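Local coordinates for protein (R)-S-adenosyl-L-methionine hydrolase (Thermus thermophilus, PDB 2CW5) that hydrolyses S-adenosyl-L-methionine to adenosine and L-methionine, works as a homotrimer, and shows no chlorinase or fluorinase activity, at residues C[4-9]-C[15-20]; C[43-48]-C[91-96]; C[142-145]-C[149-152]. All coordinates share one frame; numbering follows the deposited sequence.

Interaction 1. Residues C[4-9]-C[15-20]; sequences VYFLSD and PYVAVV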
ATOM      1  N   VAL C   4      15.635  -3.356   9.519  1.00 25.38           N
ATOM      2  CA  VAL C   4      14.771  -2.273   9.956  1.00 24.50           C
ATOM      3  C   VAL C   4      13.309  -2.607   9.665  1.00 22.98           C
ATOM      4  O   VAL C   4      12.931  -2.856   8.518  1.00 24.17           O
ATOM      5  CB  VAL C   4      15.120  -0.940   9.245  1.00 25.12           C
ATOM      6  CG1 VAL C   4      14.129   0.134   9.653  1.00 26.82           C
ATOM      7  CG2 VAL C   4      16.531  -0.499   9.605  1.00 27.34           C
ATOM      8  N   TYR C   5      12.498  -2.629  10.715  1.00 20.67           N
ATOM      9  CA  TYR C   5      11.070  -2.902  10.582  1.00 19.93           C
ATOM     10  C   TYR C   5      10.386  -1.547  10.690  1.00 21.20           C
ATOM     11  O   TYR C   5      10.630  -0.785  11.632  1.00 22.08           O
ATOM     12  CB  TYR C   5      10.621  -3.874  11.669  1.00 19.18           C
ATOM     13  CG  TYR C   5      11.079  -5.288  11.360  1.00 21.63           C
ATOM     14  CD1 TYR C   5      10.286  -6.146  10.592  1.00 21.02           C
ATOM     15  CD2 TYR C   5      12.339  -5.739  11.759  1.00 22.30           C
ATOM     16  CE1 TYR C   5      10.740  -7.419  10.225  1.00 25.23           C
ATOM     17  CE2 TYR C   5      12.805  -7.013  11.395  1.00 26.53           C
ATOM     18  CZ  TYR C   5      11.999  -7.842  10.627  1.00 26.20           C
ATOM     19  OH  TYR C   5      12.453  -9.089  10.254  1.00 30.16           O
ATOM     20  N   PHE C   6       9.518  -1.270   9.724  1.00 21.12           N
ATOM     21  CA  PHE C   6       8.855   0.023   9.602  1.00 19.43           C
ATOM     22  C   PHE C   6       7.326   0.031   9.732  1.00 19.99           C
ATOM     23  O   PHE C   6       6.615  -0.696   9.027  1.00 18.26           O
ATOM     24  CB  PHE C   6       9.313   0.604   8.248  1.00 17.52           C
ATOM     25  CG  PHE C   6       8.888   2.019   7.979  1.00 18.78           C
ATOM     26  CD1 PHE C   6       8.505   2.875   9.007  1.00 18.49           C
ATOM     27  CD2 PHE C   6       8.892   2.501   6.666  1.00 19.52           C
ATOM     28  CE1 PHE C   6       8.130   4.191   8.734  1.00 17.03           C
ATOM     29  CE2 PHE C   6       8.519   3.815   6.378  1.00 17.63           C
ATOM     30  CZ  PHE C   6       8.136   4.662   7.415  1.00 17.50           C
ATOM     31  N   LEU C   7       6.830   0.852  10.653  1.00 17.09           N
ATOM     32  CA  LEU C   7       5.397   1.002  10.857  1.00 18.07           C
ATOM     33  C   LEU C   7       5.056   2.487  10.837  1.00 18.69           C
ATOM     34  O   LEU C   7       5.829   3.312  11.318  1.00 17.65           O
ATOM     35  CB  LEU C   7       4.962   0.395  12.198  1.00 17.99           C
ATOM     36  CG  LEU C   7       3.468   0.518  12.539  1.00 21.11           C
ATOM     37  CD1 LEU C   7       3.017  -0.691  13.364  1.00 20.78           C
ATOM     38  CD2 LEU C   7       3.208   1.825  13.295  1.00 22.17           C
ATOM     39  N   SER C   8       3.911   2.835  10.264  1.00 18.44           N
ATOM     40  CA  SER C   8       3.508   4.235  10.239  1.00 19.30           C
ATOM     41  C   SER C   8       2.023   4.350   9.964  1.00 19.98           C
ATOM     42  O   SER C   8       1.345   3.349   9.746  1.00 18.70           O
ATOM     43  CB  SER C   8       4.256   4.992   9.140  1.00 21.13           C
ATOM     44  OG  SER C   8       3.657   4.750   7.875  1.00 21.13           O
ATOM     45  N   ASP C   9       1.524   5.583   9.989  1.00 19.01           N
ATOM     46  CA  ASP C   9       0.129   5.847   9.667  1.00 20.56           C
ATOM     47  C   ASP C   9       0.138   6.751   8.429  1.00 20.54           C
ATOM     48  O   ASP C   9      -0.814   7.489   8.186  1.00 21.60           O
ATOM     49  CB  ASP C   9      -0.580   6.553  10.829  1.00 22.32           C
ATOM     50  CG  ASP C   9      -0.011   7.939  11.116  1.00 23.45           C
ATOM     51  OD1 ASP C   9       1.065   8.270  10.580  1.00 23.74           O
ATOM     52  OD2 ASP C   9      -0.644   8.695  11.887  1.00 28.12           O
ATOM     53  N   PRO C  15       3.740   9.355  -1.057  1.00 25.74           N
ATOM     54  CA  PRO C  15       5.012   8.642  -1.186  1.00 24.58           C
ATOM     55  C   PRO C  15       5.870   8.741   0.082  1.00 22.47           C
ATOM     56  O   PRO C  15       7.069   8.496   0.038  1.00 22.20           O
ATOM     57  CB  PRO C  15       5.665   9.344  -2.369  1.00 24.68           C
ATOM     58  CG  PRO C  15       5.277  10.775  -2.119  1.00 24.91           C
ATOM     59  CD  PRO C  15       3.808  10.674  -1.717  1.00 25.72           C
ATOM     60  N   TYR C  16       5.256   9.084   1.210  1.00 23.04           N
ATOM     61  CA  TYR C  16       6.016   9.229   2.456  1.00 23.10           C
ATOM     62  C   TYR C  16       6.759   7.967   2.887  1.00 21.34           C
ATOM     63  O   TYR C  16       7.930   8.029   3.269  1.00 19.45           O
ATOM     64  CB  TYR C  16       5.102   9.705   3.587  1.00 26.11           C
ATOM     65  CG  TYR C  16       4.326  10.958   3.249  1.00 31.80           C
ATOM     66  CD1 TYR C  16       4.915  11.992   2.520  1.00 34.56           C
ATOM     67  CD2 TYR C  16       3.004  11.113   3.664  1.00 34.42           C
ATOM     68  CE1 TYR C  16       4.204  13.153   2.208  1.00 38.52           C
ATOM     69  CE2 TYR C  16       2.284  12.269   3.360  1.00 38.49           C
ATOM     70  CZ  TYR C  16       2.889  13.281   2.630  1.00 39.07           C
ATOM     71  OH  TYR C  16       2.171  14.410   2.312  1.00 45.62           O
ATOM     72  N   VAL C  17       6.099   6.816   2.821  1.00 19.60           N
ATOM     73  CA  VAL C  17       6.767   5.576   3.215  1.00 20.04           C
ATOM     74  C   VAL C  17       8.001   5.343   2.344  1.00 20.52           C
ATOM     75  O   VAL C  17       9.074   5.004   2.847  1.00 19.49           O
ATOM     76  CB  VAL C  17       5.818   4.348   3.094  1.00 20.83           C
ATOM     77  CG1 VAL C  17       6.604   3.051   3.297  1.00 20.70           C
ATOM     78  CG2 VAL C  17       4.702   4.442   4.142  1.00 20.83           C
ATOM     79  N   ALA C  18       7.845   5.542   1.038  1.00 19.59           N
ATOM     80  CA  ALA C  18       8.934   5.343   0.091  1.00 18.96           C
ATOM     81  C   ALA C  18      10.099   6.303   0.325  1.00 19.39           C
ATOM     82  O   ALA C  18      11.256   5.922   0.165  1.00 20.20           O
ATOM     83  CB  ALA C  18       8.418   5.491  -1.330  1.00 19.50           C
ATOM     84  N   VAL C  19       9.797   7.549   0.683  1.00 17.77           N
ATOM     85  CA  VAL C  19      10.844   8.532   0.935  1.00 19.30           C
ATOM     86  C   VAL C  19      11.692   8.112   2.137  1.00 18.30           C
ATOM     87  O   VAL C  19      12.919   8.238   2.115  1.00 18.23           O
ATOM     88  CB  VAL C  19      10.250   9.938   1.179  1.00 20.45           C
ATOM     89  CG1 VAL C  19      11.355  10.914   1.591  1.00 22.21           C
ATOM     90  CG2 VAL C  19       9.575  10.436  -0.093  1.00 22.82           C
ATOM     91  N   VAL C  20      11.041   7.604   3.179  1.00 17.40           N
ATOM     92  CA  VAL C  20      11.768   7.144   4.354  1.00 18.19           C
ATOM     93  C   VAL C  20      12.665   5.969   3.960  1.00 19.32           C
ATOM     94  O   VAL C  20      13.822   5.882   4.379  1.00 20.63           O
ATOM     95  CB  VAL C  20      10.801   6.716   5.475  1.00 21.29           C
ATOM     96  CG1 VAL C  20      11.564   5.994   6.573  1.00 20.77           C
ATOM     97  CG2 VAL C  20      10.105   7.951   6.053  1.00 20.75           C
TER

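Interaction 2. Residues C[43-48]-C[91-96]; sequences QDLRRA and PDNGLF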
ATOM      1  N   GLN C  43      -3.031   9.047  13.358  1.00 30.99           N
ATOM      2  CA  GLN C  43      -2.952   9.410  14.771  1.00 32.01           C
ATOM      3  C   GLN C  43      -3.484   8.377  15.768  1.00 30.44           C
ATOM      4  O   GLN C  43      -3.490   8.639  16.969  1.00 29.77           O
ATOM      5  CB  GLN C  43      -3.679  10.735  15.024  1.00 34.48           C
ATOM      6  CG  GLN C  43      -3.118  11.930  14.273  1.00 39.43           C
ATOM      7  CD  GLN C  43      -3.733  13.240  14.742  1.00 42.58           C
ATOM      8  OE1 GLN C  43      -3.653  13.588  15.923  1.00 43.26           O
ATOM      9  NE2 GLN C  43      -4.352  13.970  13.818  1.00 42.85           N
ATOM     10  N   ASP C  44      -3.934   7.220  15.289  1.00 29.21           N
ATOM     11  CA  ASP C  44      -4.473   6.187  16.182  1.00 27.15           C
ATOM     12  C   ASP C  44      -3.337   5.439  16.883  1.00 25.80           C
ATOM     13  O   ASP C  44      -2.856   4.416  16.390  1.00 22.82           O
ATOM     14  CB  ASP C  44      -5.323   5.191  15.388  1.00 25.19           C
ATOM     15  CG  ASP C  44      -6.202   4.322  16.280  1.00 27.29           C
ATOM     16  OD1 ASP C  44      -5.846   4.086  17.455  1.00 24.66           O
ATOM     17  OD2 ASP C  44      -7.252   3.856  15.795  1.00 31.08           O
ATOM     18  N   LEU C  45      -2.927   5.944  18.043  1.00 23.51           N
ATOM     19  CA  LEU C  45      -1.836   5.342  18.805  1.00 22.69           C
ATOM     20  C   LEU C  45      -2.123   3.965  19.393  1.00 22.11           C
ATOM     21  O   LEU C  45      -1.232   3.121  19.457  1.00 19.55           O
ATOM     22  CB  LEU C  45      -1.401   6.283  19.932  1.00 24.00           C
ATOM     23  CG  LEU C  45      -0.858   7.644  19.492  1.00 27.12           C
ATOM     24  CD1 LEU C  45      -0.496   8.467  20.721  1.00 28.02           C
ATOM     25  CD2 LEU C  45       0.361   7.447  18.599  1.00 24.39           C
ATOM     26  N   ARG C  46      -3.353   3.734  19.835  1.00 20.97           N
ATOM     27  CA  ARG C  46      -3.693   2.446  20.429  1.00 21.57           C
ATOM     28  C   ARG C  46      -3.635   1.335  19.389  1.00 20.19           C
ATOM     29  O   ARG C  46      -3.172   0.240  19.671  1.00 20.85           O
ATOM     30  CB  ARG C  46      -5.080   2.516  21.071  1.00 22.39           C
ATOM     31  CG  ARG C  46      -5.149   3.509  22.230  1.00 24.14           C
ATOM     32  CD  ARG C  46      -6.587   3.810  22.610  1.00 26.62           C
ATOM     33  NE  ARG C  46      -7.241   2.711  23.317  1.00 28.56           N
ATOM     34  CZ  ARG C  46      -7.307   2.607  24.641  1.00 28.94           C
ATOM     35  NH1 ARG C  46      -6.753   3.536  25.410  1.00 29.84           N
ATOM     36  NH2 ARG C  46      -7.949   1.589  25.197  1.00 26.06           N
ATOM     37  N   ARG C  47      -4.101   1.633  18.180  1.00 18.98           N
ATOM     38  CA  ARG C  47      -4.089   0.670  17.090  1.00 20.48           C
ATOM     39  C   ARG C  47      -2.642   0.354  16.746  1.00 19.95           C
ATOM     40  O   ARG C  47      -2.262  -0.813  16.575  1.00 17.93           O
ATOM     41  CB  ARG C  47      -4.803   1.270  15.870  1.00 25.48           C
ATOM     42  CG  ARG C  47      -4.711   0.449  14.592  1.00 28.82           C
ATOM     43  CD  ARG C  47      -5.450  -0.870  14.685  1.00 32.71           C
ATOM     44  NE  ARG C  47      -5.369  -1.602  13.422  1.00 36.62           N
ATOM     45  CZ  ARG C  47      -6.131  -1.354  12.360  1.00 37.72           C
ATOM     46  NH1 ARG C  47      -7.050  -0.395  12.405  1.00 36.30           N
ATOM     47  NH2 ARG C  47      -5.958  -2.049  11.243  1.00 37.67           N
ATOM     48  N   ALA C  48      -1.829   1.401  16.668  1.00 17.90           N
ATOM     49  CA  ALA C  48      -0.417   1.244  16.338  1.00 18.90           C
ATOM     50  C   ALA C  48       0.344   0.524  17.442  1.00 18.93           C
ATOM     51  O   ALA C  48       1.211  -0.311  17.161  1.00 16.93           O
ATOM     52  CB  ALA C  48       0.214   2.612  16.061  1.00 19.87           C
ATOM     53  N   PRO C  91       8.334   8.636  17.951  1.00 21.74           N
ATOM     54  CA  PRO C  91       7.879   9.685  18.869  1.00 23.59           C
ATOM     55  C   PRO C  91       7.670   9.188  20.294  1.00 22.90           C
ATOM     56  O   PRO C  91       7.216   8.065  20.518  1.00 21.71           O
ATOM     57  CB  PRO C  91       6.579  10.156  18.228  1.00 24.54           C
ATOM     58  CG  PRO C  91       6.053   8.885  17.610  1.00 21.93           C
ATOM     59  CD  PRO C  91       7.296   8.327  16.955  1.00 21.34           C
ATOM     60  N   ASP C  92       8.025  10.033  21.253  1.00 23.62           N
ATOM     61  CA  ASP C  92       7.878   9.709  22.665  1.00 24.55           C
ATOM     62  C   ASP C  92       6.459  10.092  23.070  1.00 24.26           C
ATOM     63  O   ASP C  92       6.241  11.057  23.808  1.00 24.79           O
ATOM     64  CB  ASP C  92       8.912  10.494  23.482  1.00 25.03           C
ATOM     65  CG  ASP C  92       8.949  10.083  24.943  1.00 27.75           C
ATOM     66  OD1 ASP C  92       8.546   8.946  25.269  1.00 25.82           O
ATOM     67  OD2 ASP C  92       9.407  10.900  25.771  1.00 27.93           O
ATOM     68  N   ASN C  93       5.492   9.331  22.566  1.00 21.25           N
ATOM     69  CA  ASN C  93       4.093   9.593  22.849  1.00 20.37           C
ATOM     70  C   ASN C  93       3.338   8.353  23.318  1.00 20.97           C
ATOM     71  O   ASN C  93       2.106   8.321  23.289  1.00 21.03           O
ATOM     72  CB  ASN C  93       3.406  10.182  21.610  1.00 21.27           C
ATOM     73  CG  ASN C  93       3.487   9.268  20.397  1.00 22.15           C
ATOM     74  OD1 ASN C  93       3.891   8.103  20.499  1.00 20.15           O
ATOM     75  ND2 ASN C  93       3.089   9.792  19.234  1.00 20.72           N
ATOM     76  N   GLY C  94       4.074   7.328  23.738  1.00 19.06           N
ATOM     77  CA  GLY C  94       3.434   6.121  24.230  1.00 19.78           C
ATOM     78  C   GLY C  94       3.167   5.057  23.181  1.00 19.32           C
ATOM     79  O   GLY C  94       2.644   3.989  23.499  1.00 18.22           O
ATOM     80  N   LEU C  95       3.516   5.357  21.937  1.00 17.96           N
ATOM     81  CA  LEU C  95       3.340   4.427  20.828  1.00 18.84           C
ATOM     82  C   LEU C  95       3.918   3.038  21.147  1.00 18.77           C
ATOM     83  O   LEU C  95       3.325   2.010  20.805  1.00 19.08           O
ATOM     84  CB  LEU C  95       4.032   4.996  19.585  1.00 20.30           C
ATOM     85  CG  LEU C  95       4.221   4.109  18.348  1.00 23.79           C
ATOM     86  CD1 LEU C  95       2.876   3.603  17.868  1.00 23.84           C
ATOM     87  CD2 LEU C  95       4.907   4.908  17.250  1.00 24.44           C
ATOM     88  N   PHE C  96       5.073   3.019  21.805  1.00 18.32           N
ATOM     89  CA  PHE C  96       5.763   1.771  22.142  1.00 17.97           C
ATOM     90  C   PHE C  96       5.371   1.121  23.482  1.00 17.96           C
ATOM     91  O   PHE C  96       6.018   0.168  23.908  1.00 18.23           O
ATOM     92  CB  PHE C  96       7.278   2.015  22.145  1.00 19.75           C
ATOM     93  CG  PHE C  96       7.850   2.393  20.799  1.00 20.69           C
ATOM     94  CD1 PHE C  96       7.911   1.465  19.767  1.00 20.14           C
ATOM     95  CD2 PHE C  96       8.352   3.674  20.577  1.00 21.57           C
ATOM     96  CE1 PHE C  96       8.467   1.801  18.525  1.00 18.68           C
ATOM     97  CE2 PHE C  96       8.911   4.026  19.341  1.00 21.00           C
ATOM     98  CZ  PHE C  96       8.969   3.082  18.312  1.00 18.44           C
TER

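Interaction 3. Residues C[142-145]-C[149-152]; sequences AAHL and LPPE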
ATOM      1  N   ALA C 142      17.347   5.793  12.354  1.00 20.72           N
ATOM      2  CA  ALA C 142      17.196   4.363  12.116  1.00 21.34           C
ATOM      3  C   ALA C 142      18.364   3.816  11.298  1.00 21.79           C
ATOM      4  O   ALA C 142      18.878   2.738  11.587  1.00 22.39           O
ATOM      5  CB  ALA C 142      15.886   4.095  11.402  1.00 21.91           C
ATOM      6  N   ALA C 143      18.783   4.555  10.275  1.00 21.62           N
ATOM      7  CA  ALA C 143      19.896   4.116   9.439  1.00 23.52           C
ATOM      8  C   ALA C 143      21.160   4.023  10.299  1.00 24.51           C
ATOM      9  O   ALA C 143      21.917   3.049  10.223  1.00 24.18           O
ATOM     10  CB  ALA C 143      20.107   5.098   8.292  1.00 24.97           C
ATOM     11  N   HIS C 144      21.366   5.044  11.126  1.00 23.73           N
ATOM     12  CA  HIS C 144      22.516   5.108  12.020  1.00 24.74           C
ATOM     13  C   HIS C 144      22.583   3.842  12.871  1.00 24.74           C
ATOM     14  O   HIS C 144      23.614   3.174  12.927  1.00 25.39           O
ATOM     15  CB  HIS C 144      22.389   6.352  12.901  1.00 26.37           C
ATOM     16  CG  HIS C 144      23.533   6.557  13.842  1.00 28.65           C
ATOM     17  ND1 HIS C 144      23.675   5.840  15.011  1.00 30.08           N
ATOM     18  CD2 HIS C 144      24.567   7.429  13.809  1.00 27.82           C
ATOM     19  CE1 HIS C 144      24.743   6.268  15.661  1.00 29.63           C
ATOM     20  NE2 HIS C 144      25.302   7.232  14.952  1.00 32.11           N
ATOM     21  N   LEU C 145      21.470   3.510  13.519  1.00 24.32           N
ATOM     22  CA  LEU C 145      21.388   2.321  14.362  1.00 25.45           C
ATOM     23  C   LEU C 145      21.482   1.027  13.555  1.00 25.85           C
ATOM     24  O   LEU C 145      22.097   0.061  14.003  1.00 25.40           O
ATOM     25  CB  LEU C 145      20.084   2.338  15.163  1.00 25.27           C
ATOM     26  CG  LEU C 145      20.021   3.456  16.206  1.00 27.50           C
ATOM     27  CD1 LEU C 145      18.608   3.577  16.769  1.00 27.61           C
ATOM     28  CD2 LEU C 145      21.038   3.162  17.313  1.00 29.25           C
ATOM     29  N   LEU C 149      26.097   1.810  14.460  1.00 35.78           N
ATOM     30  CA  LEU C 149      26.763   2.934  15.107  1.00 35.56           C
ATOM     31  C   LEU C 149      26.176   3.172  16.501  1.00 35.70           C
ATOM     32  O   LEU C 149      24.986   2.959  16.727  1.00 34.18           O
ATOM     33  CB  LEU C 149      26.629   4.183  14.235  1.00 34.23           C
ATOM     34  CG  LEU C 149      27.341   4.090  12.884  1.00 36.01           C
ATOM     35  CD1 LEU C 149      26.997   5.293  12.023  1.00 37.26           C
ATOM     36  CD2 LEU C 149      28.843   4.002  13.109  1.00 36.58           C
ATOM     37  N   PRO C 150      27.006   3.635  17.449  1.00 36.87           N
ATOM     38  CA  PRO C 150      26.600   3.905  18.835  1.00 37.37           C
ATOM     39  C   PRO C 150      25.401   4.830  18.996  1.00 38.27           C
ATOM     40  O   PRO C 150      25.300   5.857  18.330  1.00 37.49           O
ATOM     41  CB  PRO C 150      27.868   4.487  19.453  1.00 38.27           C
ATOM     42  CG  PRO C 150      28.500   5.191  18.304  1.00 37.60           C
ATOM     43  CD  PRO C 150      28.354   4.176  17.195  1.00 37.61           C
ATOM     44  N   PRO C 151      24.475   4.474  19.899  1.00 39.07           N
ATOM     45  CA  PRO C 151      23.278   5.283  20.141  1.00 39.40           C
ATOM     46  C   PRO C 151      23.579   6.704  20.613  1.00 39.43           C
ATOM     47  O   PRO C 151      22.886   7.646  20.230  1.00 38.86           O
ATOM     48  CB  PRO C 151      22.510   4.461  21.176  1.00 38.82           C
ATOM     49  CG  PRO C 151      23.593   3.748  21.914  1.00 39.59           C
ATOM     50  CD  PRO C 151      24.505   3.305  20.797  1.00 39.76           C
ATOM     51  N   GLU C 152      24.612   6.859  21.437  1.00 40.32           N
ATOM     52  CA  GLU C 152      24.980   8.181  21.936  1.00 41.06           C
ATOM     53  C   GLU C 152      25.322   9.125  20.788  1.00 40.11           C
ATOM     54  O   GLU C 152      25.392  10.340  20.972  1.00 39.20           O
ATOM     55  CB  GLU C 152      26.166   8.092  22.906  1.00 45.26           C
ATOM     56  CG  GLU C 152      27.348   7.281  22.402  1.00 48.03           C
ATOM     57  CD  GLU C 152      27.329   5.852  22.905  1.00 51.64           C
ATOM     58  OE1 GLU C 152      26.322   5.150  22.675  1.00 54.13           O
ATOM     59  OE2 GLU C 152      28.325   5.425  23.533  1.00 54.11           O
TER

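Interaction 1. Residues C[4-9]-C[15-20]
The first strand of the N-terminal domain, residues 4-8, meets the helix that follows it, 16-24, through Phe6, Ser8, Val17 and Val20. The two short segments run almost antiparallel, at 151°, with axes 10.5 Å apart at closest approach. Phe6 spans most of that gap. Its CG lies anti to the backbone N (chi1 -173°), which carries the ring out from the sheet to the helix. The far end of the ring does the touching. CE2 of Phe6 is 3.7 Å from CG1 of Val17. The same CE2 is 3.7 Å from CG1 of Val20, one helical turn on. Phe6 CZ also leans on Val20, 3.8 Å from its CG1. Both methyls come at the ring obliquely, while the backbone O of Val17 lies in the ring plane at its edge. The other branch of Val17 serves Ser8: CG2 of Val17 is 3.9 Å from Ser8 OG. That hydroxyl has its polar partners elsewhere, in His38 ND1 and Phe10 N. His38 also meets the Phe6 ring edge-to-face, and Val17 touches His38 as well. Val20 also touches Ala139 of helix 133-147. This is the strand-to-helix half of a beta-alpha-beta crossover, whose second strand, 34-37, pairs parallel with 4-8, and Asp9, which probably binds adenosine as in relatives, follows the first strand.

Interaction 2. Residues C[43-48]-C[91-96]
Ala48 and Leu95 form the apolar part of this contact. Leu95 CD1 sits 3.4 Å from Ala48 CB, tighter than carbons usually pack. Next, the Leu45 methyls meet polar atoms of Asn93: CD2 is 3.7 Å from Asn93 ND2, and CD1 is 3.7 Å from the backbone O of Asn93. Hydrogen bonds hold each segment in shape. Asn93 CG stands between its backbone N and carbonyl carbon (chi1 59°), which brings OD1 round to Leu95 N. OD1 of Asn93 accepts from Leu95 N at 3.1 Å, which makes an Asx turn. Asn93 ND2 bonds to Val69 O. The amide is thus gripped at both ends, which should fix its rotation beside Leu45. Asp44 is the N-cap of helix 45-55. Its OD1 accepts from Arg47 N at 3.1 Å, met from above the carboxylate plane. Arg47 NH2 forms a salt bridge with Glu13 OE1 of the third subunit. The Asn93 side chain is about 4 Å from that of Asp70, probably important for activity as in relatives. The contact joins the first turn of helix 45-55 to the loop between strand 87-89 and helix 99-102, with Leu95 also resting on Leu52 of the same helix and Ala67 of strand 64-68.

Interaction 3. Residues C[142-145]-C[149-152]
Leu149 and His144 are joined first by a backbone hydrogen bond. Leu149 N donates to His144 O at 3.2 Å, with an N-H...O angle of 146°. The bond reaches back five residues, one more than an alpha-helical step, and draws the chain in as it leaves the helix. A CH-pi contact follows. CB of Leu149 lies over one face of the His144 imidazole, 3.4 Å from the ring centroid and 22° off the ring normal. The His144 ring has CG anti to the backbone N (chi1 -178°), which swings it along the helix end to Leu149. The ring is probably turned over in the model, so the roles of its nitrogens are left open; its shortest approaches to Leu149 and Pro150 are doubtful. Helix 133-147 ends here; it packs on the mixed sheet of the N-terminal domain, and the chain passes Pro150 into a short 3-10 segment that starts at Pro151. With an alanine in place of His144 the ring is gone, and Leu149 CB is likely to lose the flat surface that covers it. As an apolar pair, CD2 of Leu145 is 4.3 Å from Pro151 CB. Leu145 CD2 also makes a van der Waals contact with the carbonyl O of Leu149, at 4.0 Å. Leu145 touches Val64, Thr87 and Val89 of the sheet, while Pro151 rests on Phe109 of strand 107-110.

The three contacts come one after another along the chain, all in the N-terminal domain. Interactions 1 and 2 have centres about 15 Å apart and touch. Asp9 OD2 probably accepts a hydrogen bond from Gln43 N at 2.8 Å, and Leu7 CD2 packs on Ala48 CB. Strand 4-8 thus has helix 16-24 on one side and helix 45-55 on the other. Both contacts lie near residues probably used for binding or activity. Interaction 3 is at the surface, with its centre about 18 Å from that of interaction 1 and about 22 Å from that of interaction 2. It is tied to interaction 1 through helix 133-147, which touches Val4 and Val20.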